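Local atomic coordinates of periplasmic molybdate-binding protein (Azotobacter vinelandii, PDB entry 1ATG), a protein that binds molybdate and tungstate in the periplasm, probably to hand the oxyanion on to an ABC transporter. Residues A[12-17]-A[29-34]; A[73-78]-A[212-217]; A[96-99]-A[103-106]. One frame throughout, in Å; residues are numbered along the deposited sequence. Where two conformers were deposited one is given.

Overall arrangement
Contacts 1 and 2 lie in the same half of the molecule, their centres about 15 Å apart, and touch directly: L17 on helix 11-25 packs against W212 and M213. Both reach the same mixed sheet, contact 1 through strand 29-34 and contact 2 through strand 75-86. Contact 3 lies on the opposite side of the chain's centre, its centre about 32 Å from that of contact 1 and about 37 Å from that of contact 2. Along the chain contact 1 closes first, and contact 3 forms between the two distant segments of contact 2. The oxyanion binds between the two domains; the Y77 side chain of contact 2 lies about 7 Å from the bound tungstate, whereas contact 3 is far from it.

Contact 1: A[12-17]-A[29-34]; sequences GTLEQL and VVISSG. With EDO (1,2-ethanediol), chain E.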
loop_
_atom_site.group_PDB
_atom_site.type_symbol
_atom_site.label_atom_id
_atom_site.label_comp_id
_atom_site.label_asym_id
_atom_site.label_seq_id
_atom_site.Cartn_x
_atom_site.Cartn_y
_atom_site.Cartn_z
ATOM N N GLY A 12 -0.669 4.053 7.934
ATOM C CA GLY A 12 0.201 4.701 8.905
ATOM C C GLY A 12 0.719 6.032 8.376
ATOM O O GLY A 12 0.817 7.026 9.110
ATOM N N THR A 13 1.050 6.090 7.092
ATOM C CA THR A 13 1.522 7.334 6.475
ATOM C C THR A 13 0.410 8.363 6.410
ATOM O O THR A 13 0.626 9.547 6.718
ATOM C CB THR A 13 2.122 7.048 5.097
ATOM O OG1 THR A 13 3.101 6.007 5.188
ATOM C CG2 THR A 13 2.782 8.308 4.544
ATOM N N LEU A 14 -0.803 7.928 6.070
ATOM C CA LEU A 14 -1.931 8.856 6.036
ATOM C C LEU A 14 -2.232 9.374 7.439
ATOM O O LEU A 14 -2.625 10.545 7.567
ATOM C CB LEU A 14 -3.157 8.174 5.433
ATOM C CG LEU A 14 -4.395 9.075 5.348
ATOM C CD1 LEU A 14 -4.146 10.340 4.530
ATOM C CD2 LEU A 14 -5.562 8.296 4.751
ATOM N N GLU A 15 -2.040 8.570 8.486
ATOM C CA GLU A 15 -2.232 9.070 9.852
ATOM C C GLU A 15 -1.236 10.183 10.125
ATOM O O GLU A 15 -1.585 11.221 10.713
ATOM C CB GLU A 15 -2.090 7.929 10.861
ATOM C CG GLU A 15 -3.281 6.972 10.814
ATOM C CD GLU A 15 -3.075 5.662 11.544
ATOM O OE1 GLU A 15 -1.915 5.285 11.796
ATOM O OE2 GLU A 15 -4.087 4.982 11.847
ATOM N N GLN A 16 0.017 10.013 9.720
ATOM C CA GLN A 16 1.016 11.066 9.875
ATOM C C GLN A 16 0.616 12.301 9.076
ATOM O O GLN A 16 0.701 13.439 9.580
ATOM C CB GLN A 16 2.407 10.614 9.439
ATOM C CG GLN A 16 2.988 9.508 10.302
ATOM C CD GLN A 16 4.277 8.971 9.729
ATOM O OE1 GLN A 16 4.401 8.739 8.523
ATOM N NE2 GLN A 16 5.277 8.748 10.574
ATOM N N LEU A 17 0.204 12.120 7.831
ATOM C CA LEU A 17 -0.200 13.234 6.980
ATOM C C LEU A 17 -1.400 13.974 7.545
ATOM O O LEU A 17 -1.383 15.213 7.588
ATOM C CB LEU A 17 -0.520 12.736 5.576
ATOM C CG LEU A 17 0.674 12.233 4.758
ATOM C CD1 LEU A 17 0.204 11.349 3.616
ATOM C CD2 LEU A 17 1.468 13.415 4.205
ATOM N N VAL A 29 -9.429 15.006 9.702
ATOM C CA VAL A 29 -9.827 14.037 8.683
ATOM C C VAL A 29 -10.268 12.753 9.381
ATOM O O VAL A 29 -9.691 12.423 10.412
ATOM C CB VAL A 29 -8.638 13.767 7.746
ATOM C CG1 VAL A 29 -8.799 12.493 6.934
ATOM C CG2 VAL A 29 -8.415 14.962 6.825
ATOM N N VAL A 30 -11.254 12.072 8.827
ATOM C CA VAL A 30 -11.696 10.779 9.333
ATOM C C VAL A 30 -11.160 9.735 8.353
ATOM O O VAL A 30 -11.527 9.772 7.188
ATOM C CB VAL A 30 -13.224 10.670 9.422
ATOM C CG1 VAL A 30 -13.653 9.285 9.876
ATOM C CG2 VAL A 30 -13.736 11.720 10.402
ATOM N N ILE A 31 -10.285 8.861 8.828
ATOM C CA ILE A 31 -9.653 7.857 7.988
ATOM C C ILE A 31 -10.341 6.497 8.083
ATOM O O ILE A 31 -10.608 6.020 9.183
ATOM C CB ILE A 31 -8.168 7.666 8.386
ATOM C CG1 ILE A 31 -7.379 8.973 8.226
ATOM C CG2 ILE A 31 -7.500 6.564 7.567
ATOM C CD1 ILE A 31 -6.007 8.979 8.852
ATOM N N SER A 32 -10.525 5.876 6.937
ATOM C CA SER A 32 -10.971 4.499 6.837
ATOM C C SER A 32 -9.951 3.763 5.949
ATOM O O SER A 32 -9.248 4.424 5.165
ATOM C CB SER A 32 -12.350 4.346 6.216
ATOM O OG SER A 32 -13.319 5.051 6.975
ATOM N N SER A 33 -9.907 2.439 6.034
ATOM C CA SER A 33 -8.934 1.720 5.206
ATOM C C SER A 33 -9.405 0.327 4.824
ATOM O O SER A 33 -10.264 -0.244 5.531
ATOM C CB SER A 33 -7.600 1.647 5.947
ATOM O OG SER A 33 -7.711 0.866 7.117
ATOM N N GLY A 34 -8.866 -0.177 3.737
ATOM C CA GLY A 34 -9.169 -1.540 3.297
ATOM C C GLY A 34 -8.302 -1.821 2.080
ATOM O O GLY A 34 -7.512 -0.941 1.678
HETATM C C1 EDO E . 8.685 7.567 9.046
HETATM O O1 EDO E . 7.838 7.867 10.291
HETATM C C2 EDO E . 9.420 6.214 9.078
HETATM O O2 EDO E . 8.497 5.176 9.804
#
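L14 and I31 reach toward each other tip to tip and form the close-packed side of this contact. L14 CD2 comes to 3.8 Å from I31 CG2, while L14 CG sits 3.9 Å from I31 CD1, so the isoleucine meets the leucine with both of its branches. The leucine gets there because its CG stands anti to the backbone N (chi1 -180°), which carries the isobutyl group off the helix toward the strand. I31 has CG1 anti to its carbonyl carbon, and the extended chain beyond it (chi2 168°) pushes CD1 up to the helix backbone, 3.9 Å from E15 CA. The packing is purely apolar, with no hydrogen bond between the segments. It belongs to the beta-alpha-beta unit formed by strand 2-7, helix 11-25 and strand 29-34, in which the two strands run parallel and the helix covers them. L14 accordingly also touches V4 and T6 of the first strand, and I31 also meets L11 and A18 of the helix. Toward solvent the contact thins out. The exposed E15 crosses I31 at about a right angle and offers it the aliphatic part of its chain, with CG 3.9 Å from I31 CD1, before the extended chain carries the carboxylate onward. Q16 leaves the helix away from the strand, and its NE2 donates to O1 of a 1,2-ethanediol molecule, probably carried over from the crystallisation liquor, at 2.7 Å and with an N-H...O angle of 158°; the diol is also hydrogen-bonded to I169 O.

Contact 2: A[73-78]-A[212-217]; sequences SRFTYA and WMKGPK
F75 has CG wedged between its backbone N and carbonyl carbon (chi1 79°), and K214, extended as far as CE, bends only at its last torsion (chi4 74°); the two side chains approach from opposite directions and the ammonium group comes down over the phenyl face. K214 NZ stands 3.5 Å from the centroid of the F75 ring, almost on its normal, in a cation-pi contact. K214 CE lies over the same face in a CH-pi contact 3.6 Å from the centroid of the F75 ring, so the end of the lysine lies across the ring and does not stand upright on it. The charge has further partners: NZ is hydrogen-bonded to M210 O and donates a hydrogen bond to a water, 2.9 Å from NZ, that in turn donates to S73 O. These bonds should limit how far the ammonium group can slide off the ring. M213 occupies the ring edge, its CB near the phenyl plane and 4.1 Å from F75 CZ. Bent at both chi2 and chi3, its chain brings CE to 4.3 Å from Y77 CB. A second water joins the backbones, donating to Y77 O at 2.9 Å and to M213 O at 2.8 Å. The phenol of Y77 turns away from M213. Its OH is hydrogen-bonded to S54 O and Q192 NE2; the Y77 side chain lies about 7 Å from the bound tungstate. K214 belongs to the type I turn W212-G215, whose last residue, G215, takes the N-cap position of helix 216-224, while Y77 and A78 together face Q192 as a classic beta bulge in strand 75-86.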
loop_
_atom_site.group_PDB
_atom_site.type_symbol
_atom_site.label_atom_id
_atom_site.label_comp_id
_atom_site.label_asym_id
_atom_site.label_seq_id
_atom_site.Cartn_x
_atom_site.Cartn_y
_atom_site.Cartn_z
ATOM N N SER A 73 -9.102 15.137 -10.986
ATOM C CA SER A 73 -8.540 14.987 -9.657
ATOM C C SER A 73 -7.562 13.826 -9.516
ATOM O O SER A 73 -6.847 13.793 -8.501
ATOM C CB SER A 73 -9.636 14.782 -8.606
ATOM O OG SER A 73 -10.255 13.509 -8.737
ATOM N N ARG A 74 -7.509 12.932 -10.475
ATOM C CA ARG A 74 -6.612 11.778 -10.349
ATOM C C ARG A 74 -5.141 12.119 -10.487
ATOM O O ARG A 74 -4.736 12.788 -11.445
ATOM C CB ARG A 74 -7.012 10.769 -11.431
ATOM C CG ARG A 74 -6.286 9.436 -11.259
ATOM C CD ARG A 74 -7.042 8.360 -12.036
ATOM N NE ARG A 74 -7.216 8.763 -13.432
ATOM C CZ ARG A 74 -6.258 8.608 -14.333
ATOM N NH1 ARG A 74 -5.086 8.071 -14.040
ATOM N NH2 ARG A 74 -6.480 8.999 -15.592
ATOM N N PHE A 75 -4.310 11.626 -9.565
ATOM C CA PHE A 75 -2.877 11.855 -9.645
ATOM C C PHE A 75 -2.119 10.783 -8.861
ATOM O O PHE A 75 -2.690 10.081 -8.024
ATOM C CB PHE A 75 -2.515 13.254 -9.157
ATOM C CG PHE A 75 -2.463 13.428 -7.669
ATOM C CD1 PHE A 75 -3.613 13.521 -6.917
ATOM C CD2 PHE A 75 -1.246 13.515 -7.001
ATOM C CE1 PHE A 75 -3.558 13.686 -5.545
ATOM C CE2 PHE A 75 -1.172 13.667 -5.638
ATOM C CZ PHE A 75 -2.333 13.766 -4.908
ATOM N N THR A 76 -0.857 10.650 -9.212
ATOM C CA THR A 76 0.031 9.722 -8.507
ATOM C C THR A 76 0.560 10.389 -7.254
ATOM O O THR A 76 1.345 11.348 -7.366
ATOM C CB THR A 76 1.183 9.272 -9.407
ATOM O OG1 THR A 76 0.577 8.603 -10.519
ATOM C CG2 THR A 76 2.129 8.333 -8.688
ATOM N N TYR A 77 0.170 9.929 -6.075
ATOM C CA TYR A 77 0.588 10.532 -4.816
ATOM C C TYR A 77 1.805 9.859 -4.200
ATOM O O TYR A 77 2.448 10.448 -3.320
ATOM C CB TYR A 77 -0.567 10.553 -3.802
ATOM C CG TYR A 77 -0.964 9.187 -3.300
ATOM C CD1 TYR A 77 -1.872 8.402 -3.997
ATOM C CD2 TYR A 77 -0.445 8.664 -2.130
ATOM C CE1 TYR A 77 -2.228 7.135 -3.546
ATOM C CE2 TYR A 77 -0.775 7.400 -1.673
ATOM C CZ TYR A 77 -1.665 6.655 -2.394
ATOM O OH TYR A 77 -1.995 5.395 -1.931
ATOM N N ALA A 78 2.137 8.658 -4.657
ATOM C CA ALA A 78 3.265 7.927 -4.070
ATOM C C ALA A 78 3.551 6.722 -4.942
ATOM O O ALA A 78 2.646 6.203 -5.624
ATOM C CB ALA A 78 2.904 7.473 -2.656
ATOM N N TRP A 212 -2.595 19.966 -1.035
ATOM C CA TRP A 212 -1.651 19.870 0.066
ATOM C C TRP A 212 -0.802 18.602 -0.027
ATOM O O TRP A 212 0.397 18.594 0.242
ATOM C CB TRP A 212 -2.399 19.902 1.405
ATOM C CG TRP A 212 -1.471 19.841 2.582
ATOM C CD1 TRP A 212 -0.808 20.874 3.180
ATOM C CD2 TRP A 212 -1.119 18.660 3.311
ATOM N NE1 TRP A 212 -0.042 20.401 4.213
ATOM C CE2 TRP A 212 -0.224 19.040 4.323
ATOM C CE3 TRP A 212 -1.465 17.302 3.195
ATOM C CZ2 TRP A 212 0.329 18.134 5.215
ATOM C CZ3 TRP A 212 -0.921 16.408 4.098
ATOM C CH2 TRP A 212 -0.033 16.815 5.092
ATOM N N MET A 213 -1.429 17.498 -0.474
ATOM C CA MET A 213 -0.727 16.238 -0.656
ATOM C C MET A 213 0.426 16.295 -1.637
ATOM O O MET A 213 1.307 15.427 -1.594
ATOM C CB MET A 213 -1.716 15.174 -1.147
ATOM C CG MET A 213 -2.595 14.629 -0.031
ATOM S SD MET A 213 -1.709 13.630 1.180
ATOM C CE MET A 213 -0.974 12.378 0.122
ATOM N N LYS A 214 0.435 17.305 -2.512
ATOM C CA LYS A 214 1.508 17.490 -3.469
ATOM C C LYS A 214 2.565 18.470 -2.962
ATOM O O LYS A 214 3.579 18.654 -3.618
ATOM C CB LYS A 214 0.939 18.071 -4.784
ATOM C CG LYS A 214 -0.160 17.220 -5.403
ATOM C CD LYS A 214 -0.849 17.939 -6.558
ATOM C CE LYS A 214 -1.949 17.089 -7.170
ATOM N NZ LYS A 214 -3.159 17.018 -6.318
ATOM N N GLY A 215 2.323 19.116 -1.832
ATOM C CA GLY A 215 3.193 20.151 -1.294
ATOM C C GLY A 215 4.394 19.595 -0.573
ATOM O O GLY A 215 4.532 18.386 -0.329
ATOM N N PRO A 216 5.333 20.465 -0.183
ATOM C CA PRO A 216 6.594 20.036 0.376
ATOM C C PRO A 216 6.511 19.243 1.655
ATOM O O PRO A 216 7.245 18.265 1.818
ATOM C CB PRO A 216 7.403 21.318 0.542
ATOM C CG PRO A 216 6.739 22.338 -0.308
ATOM C CD PRO A 216 5.312 21.925 -0.488
ATOM N N LYS A 217 5.661 19.646 2.594
ATOM C CA LYS A 217 5.606 18.917 3.862
ATOM C C LYS A 217 5.003 17.529 3.687
ATOM O O LYS A 217 5.534 16.572 4.244
ATOM C CB LYS A 217 4.886 19.745 4.920
ATOM C CG LYS A 217 5.751 20.842 5.538
ATOM C CD LYS A 217 6.805 20.252 6.462
ATOM C CE LYS A 217 7.292 21.254 7.495
ATOM N NZ LYS A 217 8.587 20.842 8.108
HETATM O O HOH W 1 -5.560 16.203 -7.714
HETATM O O HOH W 2 1.827 13.299 -3.388
#

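Contact 3: A[96-99]-A[103-106]; sequences GKVL and GWRH. With ACT (acetate ion), chain C.
W104 fits its indole against V98 and L99, the residues that supply the other half of the buried surface. The pyrrole N-H makes the one hydrogen bond between the segments: W104 NE1 donates to V98 O over 2.9 Å, with an N-H...O angle of 147°. The donor stands above the carbonyl plane, 46° out of it, and the oxygen lies slightly out of the indole plane. V98 O also accepts from a water, 3.0 Å away, which receives the N-H of G103, so two donors grip this carbonyl. With CG1 of V98 set between its backbone N and carbonyl carbon (chi1 65°), the other methyl faces the indole: CG2 lies 3.6 Å from W104 CD1, and the two side chains cross at about a right angle. L99 meets the benzo end of the indole, its carbonyl O in the ring plane at the edge, 3.7 Å from W104 CZ2, and its CD2 more loosely at 4.4 Å from the same carbon. A leucine replacing W104 would probably leave V98 O without the indole N-H, with the water as its remaining donor among those described, and open a gap beside V98 and L99. Beyond the pair, H106 holds an acetate, probably from the crystallisation liquor, through its N and ND1. Both segments belong to the connection between strands 75-86 and 107-110: V98 and L99 rest on L84 of the first of these strands, L99 and W104 pack on L160 of strand 160-164, and R139, just before strand 140-143, makes a cation-pi contact with the indole.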
loop_
_atom_site.group_PDB
_atom_site.type_symbol
_atom_site.label_atom_id
_atom_site.label_comp_id
_atom_site.label_asym_id
_atom_site.label_seq_id
_atom_site.Cartn_x
_atom_site.Cartn_y
_atom_site.Cartn_z
ATOM N N GLY A 96 17.407 -12.456 -1.421
ATOM C CA GLY A 96 16.144 -13.169 -1.564
ATOM C C GLY A 96 16.276 -14.656 -1.804
ATOM O O GLY A 96 15.280 -15.315 -2.108
ATOM N N LYS A 97 17.472 -15.225 -1.634
ATOM C CA LYS A 97 17.708 -16.646 -1.860
ATOM C C LYS A 97 16.887 -17.531 -0.936
ATOM O O LYS A 97 16.545 -18.661 -1.273
ATOM C CB LYS A 97 19.191 -16.982 -1.680
ATOM C CG LYS A 97 20.045 -16.699 -2.908
ATOM C CD LYS A 97 21.520 -16.876 -2.563
ATOM C CE LYS A 97 22.400 -16.050 -3.484
ATOM N NZ LYS A 97 21.872 -16.020 -4.875
ATOM N N VAL A 98 16.518 -17.004 0.228
ATOM C CA VAL A 98 15.675 -17.725 1.172
ATOM C C VAL A 98 14.406 -18.243 0.514
ATOM O O VAL A 98 13.936 -19.319 0.884
ATOM C CB VAL A 98 15.324 -16.817 2.363
ATOM C CG1 VAL A 98 14.468 -15.616 1.979
ATOM C CG2 VAL A 98 14.623 -17.629 3.445
ATOM N N LEU A 99 13.839 -17.538 -0.456
ATOM C CA LEU A 99 12.593 -17.970 -1.064
ATOM C C LEU A 99 12.638 -19.329 -1.737
ATOM O O LEU A 99 11.608 -19.990 -1.862
ATOM C CB LEU A 99 12.136 -16.929 -2.089
ATOM C CG LEU A 99 11.616 -15.629 -1.475
ATOM C CD1 LEU A 99 11.438 -14.584 -2.572
ATOM C CD2 LEU A 99 10.304 -15.848 -0.740
ATOM N N GLY A 103 13.770 -23.438 4.558
ATOM C CA GLY A 103 14.090 -22.967 5.895
ATOM C C GLY A 103 13.039 -22.071 6.532
ATOM O O GLY A 103 13.315 -21.322 7.470
ATOM N N TRP A 104 11.799 -22.162 6.094
ATOM C CA TRP A 104 10.693 -21.355 6.596
ATOM C C TRP A 104 9.415 -22.092 6.228
ATOM O O TRP A 104 9.415 -22.926 5.301
ATOM C CB TRP A 104 10.712 -19.949 6.011
ATOM C CG TRP A 104 10.785 -19.917 4.512
ATOM C CD1 TRP A 104 11.921 -19.983 3.748
ATOM C CD2 TRP A 104 9.690 -19.828 3.600
ATOM N NE1 TRP A 104 11.592 -19.936 2.417
ATOM C CE2 TRP A 104 10.236 -19.831 2.293
ATOM C CE3 TRP A 104 8.310 -19.723 3.737
ATOM C CZ2 TRP A 104 9.428 -19.758 1.165
ATOM C CZ3 TRP A 104 7.517 -19.650 2.619
ATOM C CH2 TRP A 104 8.073 -19.660 1.327
ATOM N N ARG A 105 8.334 -21.765 6.901
ATOM C CA ARG A 105 7.070 -22.462 6.735
ATOM C C ARG A 105 6.157 -21.750 5.759
ATOM O O ARG A 105 5.983 -22.241 4.633
ATOM C CB ARG A 105 6.419 -22.652 8.115
ATOM C CG ARG A 105 7.239 -23.574 9.027
ATOM C CD ARG A 105 6.784 -23.461 10.478
ATOM N NE ARG A 105 7.334 -22.204 11.034
ATOM C CZ ARG A 105 7.320 -21.956 12.342
ATOM N NH1 ARG A 105 6.766 -22.814 13.186
ATOM N NH2 ARG A 105 7.848 -20.843 12.806
ATOM N N HIS A 106 5.552 -20.640 6.152
ATOM C CA HIS A 106 4.629 -19.908 5.296
ATOM C C HIS A 106 5.080 -18.487 4.984
ATOM O O HIS A 106 5.861 -17.882 5.713
ATOM C CB HIS A 106 3.264 -19.806 5.992
ATOM C CG HIS A 106 2.665 -21.144 6.309
ATOM N ND1 HIS A 106 2.805 -21.777 7.526
ATOM C CD2 HIS A 106 1.942 -21.988 5.527
ATOM C CE1 HIS A 106 2.172 -22.944 7.496
ATOM N NE2 HIS A 106 1.644 -23.091 6.295
HETATM C C ACT C . 4.681 -19.958 9.849
HETATM O O ACT C . 5.170 -19.479 8.805
HETATM O OXT ACT C . 3.911 -20.964 9.804
HETATM C CH3 ACT C . 5.019 -19.403 11.192
HETATM O O HOH W 3 14.964 -21.247 2.921
#